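PDB 5TGF: beta-lactamase-related domain-containing protein from Bacteroides dorei DSM 17855, which is a putative beta-lactamase-related hydrolase that binds calcium and probably works by a serine-hydrolase mechanism, its substrate being unknown. Local coordinates for residues T107-R111 with L135-P141; A57-V63 with L199-L203; Y122-D126 with K165-P169. One frame throughout, in Å; residues are numbered along the deposited sequence. Where two conformers were deposited one is given.

Interaction 1: residues T107-R111 with L135-P141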
# COMPACT_ATOMS: atom_id res chain seq x y z
N THR A 107 -3.62 12.61 5.05
CA THR A 107 -4.39 13.79 5.46
C THR A 107 -3.69 14.54 6.61
O THR A 107 -4.30 15.41 7.22
CB THR A 107 -5.84 13.47 5.84
OG1 THR A 107 -5.88 12.49 6.89
CG2 THR A 107 -6.60 12.94 4.65
N SER A 108 -2.40 14.29 6.81
CA SER A 108 -1.67 14.89 7.93
C SER A 108 -1.23 16.34 7.70
O SER A 108 -1.02 17.08 8.67
CB SER A 108 -0.45 14.06 8.28
OG SER A 108 0.55 14.12 7.27
N GLY A 109 -1.01 16.70 6.43
CA GLY A 109 -0.34 17.94 6.05
C GLY A 109 1.16 17.97 6.17
O GLY A 109 1.77 19.03 5.99
N VAL A 110 1.77 16.82 6.47
CA VAL A 110 3.22 16.72 6.43
C VAL A 110 3.69 16.81 4.97
O VAL A 110 3.02 16.33 4.05
CB VAL A 110 3.70 15.42 7.10
CG1 VAL A 110 5.21 15.23 6.93
CG2 VAL A 110 3.32 15.44 8.57
N ARG A 111 4.83 17.46 4.74
CA ARG A 111 5.33 17.60 3.37
C ARG A 111 5.44 16.18 2.73
O ARG A 111 5.88 15.26 3.42
CB ARG A 111 6.70 18.26 3.44
CG ARG A 111 7.20 18.80 2.13
CD ARG A 111 8.66 19.20 2.24
NE ARG A 111 9.18 19.41 0.90
CZ ARG A 111 9.26 20.58 0.30
NH1 ARG A 111 8.94 21.68 0.96
NH2 ARG A 111 9.68 20.66 -0.96
N LEU A 135 10.70 20.29 9.18
CA LEU A 135 9.99 20.79 8.01
C LEU A 135 8.63 21.39 8.39
O LEU A 135 7.85 20.81 9.12
CB LEU A 135 9.76 19.66 6.98
CG LEU A 135 11.01 18.99 6.40
CD1 LEU A 135 10.62 17.77 5.56
CD2 LEU A 135 11.89 19.96 5.62
N ASP A 136 8.34 22.54 7.80
CA ASP A 136 7.01 23.13 7.89
C ASP A 136 5.96 22.21 7.28
O ASP A 136 6.22 21.45 6.30
CB ASP A 136 6.95 24.44 7.09
CG ASP A 136 7.83 25.54 7.66
OD1 ASP A 136 8.08 25.57 8.89
OD2 ASP A 136 8.24 26.41 6.86
N THR A 137 4.77 22.30 7.84
CA THR A 137 3.62 21.61 7.29
C THR A 137 3.08 22.37 6.09
O THR A 137 3.44 23.50 5.85
CB THR A 137 2.51 21.44 8.34
OG1 THR A 137 2.14 22.71 8.88
CG2 THR A 137 2.98 20.50 9.43
N VAL A 138 2.22 21.71 5.32
CA VAL A 138 1.69 22.36 4.12
C VAL A 138 0.21 22.72 4.28
O VAL A 138 -0.28 23.56 3.55
CB VAL A 138 1.97 21.52 2.86
CG1 VAL A 138 3.47 21.58 2.53
CG2 VAL A 138 1.48 20.09 3.04
N PHE A 139 -0.45 22.16 5.29
CA PHE A 139 -1.84 22.49 5.64
C PHE A 139 -2.21 21.84 6.95
O PHE A 139 -1.50 20.97 7.47
CB PHE A 139 -2.88 22.09 4.55
CG PHE A 139 -2.82 20.63 4.14
CD1 PHE A 139 -3.43 19.65 4.91
CD2 PHE A 139 -2.14 20.25 2.98
CE1 PHE A 139 -3.36 18.30 4.55
CE2 PHE A 139 -2.12 18.91 2.56
CZ PHE A 139 -2.70 17.93 3.37
N THR A 140 -3.33 22.31 7.49
CA THR A 140 -3.85 21.83 8.77
C THR A 140 -4.34 20.40 8.66
O THR A 140 -5.07 20.09 7.71
CB THR A 140 -5.03 22.72 9.23
OG1 THR A 140 -4.55 24.05 9.41
CG2 THR A 140 -5.63 22.23 10.53
N PRO A 141 -3.98 19.54 9.63
CA PRO A 141 -4.39 18.14 9.56
C PRO A 141 -5.89 17.91 9.42
O PRO A 141 -6.71 18.62 10.02
CB PRO A 141 -3.88 17.54 10.88
CG PRO A 141 -2.86 18.48 11.40
CD PRO A 141 -3.22 19.83 10.87
O HOH W 1 -0.18 19.53 9.40
O HOH W 2 6.08 18.78 6.97
O HOH W 3 7.60 22.00 3.77
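Phe-139 turns its ring over Gly-109 because CG stands between the backbone N and the carbonyl carbon of its own residue (chi1 54°), which folds the ring back across the neighbouring segment. Gly-109 CA then lies 3.6 Å from the ring centroid and 19° off the normal, a CH-pi contact displaced toward the rim, while the carbonyl of Thr-107 reaches the ring edge near its plane. The same CA makes a CA-H...O contact with Phe-139 O, 3.5 Å away, so that Gly-109, at a phi of 78°, sets its bare CA against both ring and carbonyl. One direct hydrogen bond joins the backbones: Val-138 N donates to Gly-109 O at 2.8 Å. Water continues the pairing on either side of it. One molecule donates to both Ser-108 O and Phe-139 O; two others link Asp-136 O to Arg-111, one through its backbone N and one through NH1, while Arg-111 NE is held from outside the contact by Tyr-113 O. Ser-108 OG accepts from Val-110 N at 3.1 Å, which makes an ST turn within 107-111. The two segments are loops, following helices 100-103 and 125-133, and Ser-108 and Val-110 turn from this contact onto Ala-151 of helix 150-163.

Interaction 2: residues A57-V63 with L199-L203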
# COMPACT_ATOMS: atom_id res chain seq x y z
N ALA A 57 7.54 -0.54 -4.55
CA ALA A 57 7.20 0.85 -4.20
C ALA A 57 5.94 0.94 -3.35
O ALA A 57 5.86 0.24 -2.34
CB ALA A 57 7.10 1.67 -5.48
N SER A 58 4.92 1.70 -3.76
CA SER A 58 3.77 1.94 -2.90
C SER A 58 2.90 0.73 -2.65
O SER A 58 2.03 0.81 -1.80
CB SER A 58 2.90 3.07 -3.42
OG SER A 58 3.65 4.26 -3.40
N ALA A 59 3.13 -0.38 -3.34
CA ALA A 59 2.45 -1.61 -2.94
C ALA A 59 2.74 -1.98 -1.49
O ALA A 59 1.90 -2.61 -0.83
CB ALA A 59 2.74 -2.76 -3.90
N GLY A 60 3.88 -1.53 -0.98
CA GLY A 60 4.20 -1.72 0.43
C GLY A 60 3.44 -0.90 1.46
O GLY A 60 3.48 -1.24 2.64
N LYS A 61 2.71 0.15 1.04
CA LYS A 61 1.95 0.96 2.01
C LYS A 61 0.92 0.10 2.74
O LYS A 61 0.72 0.26 3.93
CB LYS A 61 1.30 2.18 1.36
CG LYS A 61 2.25 3.31 1.04
CD LYS A 61 1.53 4.55 0.48
CE LYS A 61 2.45 5.74 0.28
NZ LYS A 61 3.41 5.61 -0.84
N TRP A 62 0.29 -0.80 2.00
CA TRP A 62 -0.72 -1.71 2.55
C TRP A 62 -0.10 -2.59 3.62
O TRP A 62 -0.64 -2.76 4.70
CB TRP A 62 -1.33 -2.55 1.44
CG TRP A 62 -2.70 -3.15 1.74
CD1 TRP A 62 -3.36 -3.23 2.97
CD2 TRP A 62 -3.58 -3.70 0.77
NE1 TRP A 62 -4.61 -3.79 2.79
CE2 TRP A 62 -4.76 -4.11 1.46
CE3 TRP A 62 -3.49 -3.89 -0.60
CZ2 TRP A 62 -5.84 -4.70 0.80
CZ3 TRP A 62 -4.57 -4.43 -1.26
CH2 TRP A 62 -5.75 -4.82 -0.55
N VAL A 63 1.03 -3.19 3.28
CA VAL A 63 1.79 -4.05 4.22
C VAL A 63 2.29 -3.25 5.42
O VAL A 63 2.21 -3.71 6.55
CB VAL A 63 2.95 -4.77 3.51
CG1 VAL A 63 3.70 -5.67 4.51
CG2 VAL A 63 2.43 -5.57 2.32
N LEU A 199 8.77 3.05 4.49
CA LEU A 199 7.42 2.49 4.57
C LEU A 199 6.71 2.77 3.25
O LEU A 199 6.01 1.90 2.70
CB LEU A 199 6.60 3.08 5.72
CG LEU A 199 6.74 2.35 7.09
CD1 LEU A 199 8.14 2.58 7.64
CD2 LEU A 199 5.69 2.79 8.09
N GLY A 200 6.80 4.01 2.81
CA GLY A 200 5.97 4.42 1.67
C GLY A 200 6.34 3.72 0.37
O GLY A 200 5.49 3.42 -0.46
N GLY A 201 7.63 3.43 0.20
CA GLY A 201 8.14 2.92 -1.04
C GLY A 201 9.25 1.90 -0.97
O GLY A 201 9.73 1.51 -2.02
N GLY A 202 9.60 1.40 0.22
CA GLY A 202 10.79 0.57 0.34
C GLY A 202 10.65 -0.92 0.07
O GLY A 202 11.67 -1.61 -0.10
N LEU A 203 9.42 -1.43 0.09
CA LEU A 203 9.16 -2.87 0.11
C LEU A 203 9.71 -3.59 -1.13
O LEU A 203 9.48 -3.19 -2.30
CB LEU A 203 7.65 -3.16 0.26
CG LEU A 203 7.33 -4.66 0.32
CD1 LEU A 203 7.91 -5.31 1.58
CD2 LEU A 203 5.83 -4.92 0.31
O HOH W 4 10.13 -0.73 -3.40
O HOH W 5 6.75 0.13 0.47
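Ala-57 meets Gly-201 with the backbones close together, their CA atoms 3.9 Å apart, and its own CA makes a CA-H...O contact with Gly-201 O. Water fills out the pairing: one molecule accepts from Ala-57 N and donates to the carbonyls of Gly-201 and Leu-203, while a second donates to Ala-57 O and Leu-199 O and accepts from Leu-203 N. Ser-58 follows, its CA 3.3 Å from Gly-200 O in another CA-H...O contact, with OG beside the same carbonyl and hydrogen-bonded to Tyr-147 OH. Ser-58, three residues before Lys-61 at the start of helix 60-74, fits the SxxK pattern of serine beta-lactamases and penicillin-binding proteins, with Tyr-147 in the place of the second hydroxyl; by that analogy Ser-58 is probably the nucleophile. Gly-60 comes next and brings its bare CA to 3.6 Å from Leu-203 CD2, with Leu-203 CB 3.7 Å from the same Gly-60 CA. Lys-61 runs extended until its last torsion, where chi4 of 71° bends the chain. Its NZ has its stronger partner in Tyr-147 OH, shared with Ser-58 OG, which lies 2.9 Å from Lys-61 NZ. An additional bond goes from Lys-61 NZ to Gly-200 O at 3.0 Å, poorly directed because the donor sits above the carbonyl plane, 38° out of it, and not on a lone pair. One helical turn after Gly-60, Val-63 sets CG2 against Leu-203 CD2 at 4.0 Å, the two side chains crossing at about a right angle.

Interaction 3: residues Y122-D126 with K165-P169; sequences YNHLD and KEFEP
His-124 and Glu-166 each occupy the N-cap position of a helix, 125-133 and 167-179 respectively, and their CA atoms stand 7.7 Å apart. The CA atoms of Leu-125 and Phe-167, the first helical residues, are similarly spaced, so the backbones do not touch and side chains and water span the gap. Glu-166 crosses it with CG anti to the carbonyl carbon (chi1 -76°) and an extended chain beyond. His-124 ND1 donates to Glu-166 OE2 at 2.9 Å with an N-H...O angle of 165°. The oxygen receives this bond on its syn lone pair and lies almost in the imidazole plane; ring and carboxylate are only 8° from coplanar. Two waters lie within hydrogen-bonding distance of OE2 and probably donate to it, while accepting from the N-H of Leu-125 and of Asp-126. Beneath this polar layer Leu-125 CD1 packs on Phe-167 CB at 3.9 Å, and the phenyl ring leads onward to Ala-64 and Val-67 of helix 60-74. With ND1 committed as donor to a carboxylate, the imidazole may well be more basic than usual; the helix start may favour a charged Glu-166, though the carboxylate of Asp-126, its OD1 5.1 Å from Glu-166 OE2, would work against this.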
# COMPACT_ATOMS: atom_id res chain seq x y z
N TYR A 122 16.61 6.81 4.45
CA TYR A 122 17.08 6.35 5.77
C TYR A 122 16.78 4.87 6.01
O TYR A 122 15.69 4.43 5.76
CB TYR A 122 16.43 7.17 6.87
CG TYR A 122 16.98 8.60 6.99
CD1 TYR A 122 18.16 8.82 7.68
CD2 TYR A 122 16.31 9.69 6.46
CE1 TYR A 122 18.66 10.10 7.85
CE2 TYR A 122 16.79 10.97 6.63
CZ TYR A 122 17.99 11.17 7.32
OH TYR A 122 18.54 12.43 7.54
N ASN A 123 17.72 4.18 6.62
CA ASN A 123 17.47 2.81 7.10
C ASN A 123 17.13 2.75 8.59
O ASN A 123 16.86 1.66 9.12
CB ASN A 123 18.66 1.93 6.78
CG ASN A 123 18.81 1.68 5.32
OD1 ASN A 123 17.85 1.33 4.63
ND2 ASN A 123 20.02 1.79 4.84
N HIS A 124 17.03 3.91 9.23
CA HIS A 124 16.53 3.98 10.60
C HIS A 124 15.54 5.09 10.76
O HIS A 124 15.82 6.26 10.43
CB HIS A 124 17.69 4.17 11.59
CG HIS A 124 18.75 3.12 11.48
ND1 HIS A 124 18.61 1.87 12.04
CD2 HIS A 124 19.90 3.10 10.77
CE1 HIS A 124 19.63 1.12 11.66
NE2 HIS A 124 20.43 1.84 10.90
N LEU A 125 14.37 4.75 11.27
CA LEU A 125 13.32 5.73 11.35
C LEU A 125 13.59 6.85 12.35
O LEU A 125 13.13 7.98 12.15
CB LEU A 125 11.99 5.06 11.61
CG LEU A 125 11.49 4.15 10.50
CD1 LEU A 125 10.09 3.66 10.90
CD2 LEU A 125 11.47 4.87 9.15
N ASP A 126 14.35 6.57 13.40
CA ASP A 126 14.66 7.64 14.34
C ASP A 126 15.41 8.80 13.70
O ASP A 126 15.09 9.97 13.95
CB ASP A 126 15.36 7.13 15.61
CG ASP A 126 16.76 6.56 15.36
OD1 ASP A 126 17.18 6.30 14.20
OD2 ASP A 126 17.43 6.28 16.37
N LYS A 165 11.28 -1.73 19.37
CA LYS A 165 11.90 -2.57 18.34
C LYS A 165 11.78 -1.85 16.98
O LYS A 165 10.79 -1.19 16.72
CB LYS A 165 11.16 -3.91 18.27
CG LYS A 165 11.95 -5.05 17.69
CD LYS A 165 11.21 -6.39 17.89
CE LYS A 165 11.83 -7.45 16.99
NZ LYS A 165 11.26 -8.82 17.15
N GLU A 166 12.77 -2.02 16.12
CA GLU A 166 12.77 -1.29 14.85
C GLU A 166 11.78 -1.91 13.84
O GLU A 166 11.35 -3.06 13.99
CB GLU A 166 14.19 -1.21 14.27
CG GLU A 166 15.07 -0.18 14.99
CD GLU A 166 16.24 0.27 14.14
OE1 GLU A 166 17.18 -0.52 13.98
OE2 GLU A 166 16.18 1.37 13.55
N PHE A 167 11.40 -1.11 12.85
CA PHE A 167 10.28 -1.41 11.97
C PHE A 167 10.51 -2.64 11.09
O PHE A 167 9.59 -3.45 10.87
CB PHE A 167 9.91 -0.18 11.12
CG PHE A 167 8.64 -0.37 10.32
CD1 PHE A 167 7.42 -0.12 10.89
CD2 PHE A 167 8.68 -0.90 9.05
CE1 PHE A 167 6.24 -0.36 10.19
CE2 PHE A 167 7.51 -1.11 8.33
CZ PHE A 167 6.30 -0.85 8.90
N GLU A 168 11.70 -2.78 10.53
CA GLU A 168 11.96 -3.95 9.70
C GLU A 168 11.87 -5.27 10.55
O GLU A 168 11.21 -6.24 10.13
CB GLU A 168 13.26 -3.80 8.93
CG GLU A 168 13.71 -5.04 8.16
CD GLU A 168 12.69 -5.57 7.14
OE1 GLU A 168 11.83 -4.81 6.67
OE2 GLU A 168 12.75 -6.76 6.82
N PRO A 169 12.52 -5.30 11.73
CA PRO A 169 12.35 -6.50 12.55
C PRO A 169 10.91 -6.74 12.97
O PRO A 169 10.47 -7.90 12.99
CB PRO A 169 13.23 -6.22 13.78
CG PRO A 169 14.22 -5.25 13.35
CD PRO A 169 13.69 -4.51 12.14
O HOH W 6 14.03 1.78 11.75
O HOH W 7 14.73 3.69 14.35

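Interaction 2 is the core contact: every touching residue is buried, and its centre is about 5 Å from the centre of the chain. Those of interactions 1 and 3 are about 20 and 18 Å from it, and both contacts are only partly buried. Interactions 2 and 3 meet directly, Leu-199 CG lying 3.7 Å from Phe-167 CZ, so the helix starts of interaction 3 pack against the same short helix 198-201 that faces the probable active site. Interaction 1 touches neither, but shares helix 125-133 with interaction 3: one follows its end, the other holds its start. Chemistry varies with place: backbone and water pairing between loops in interaction 1, glycine-mediated close approach and a buried lysine in interaction 2, a histidine-carboxylate bond above apolar packing in interaction 3.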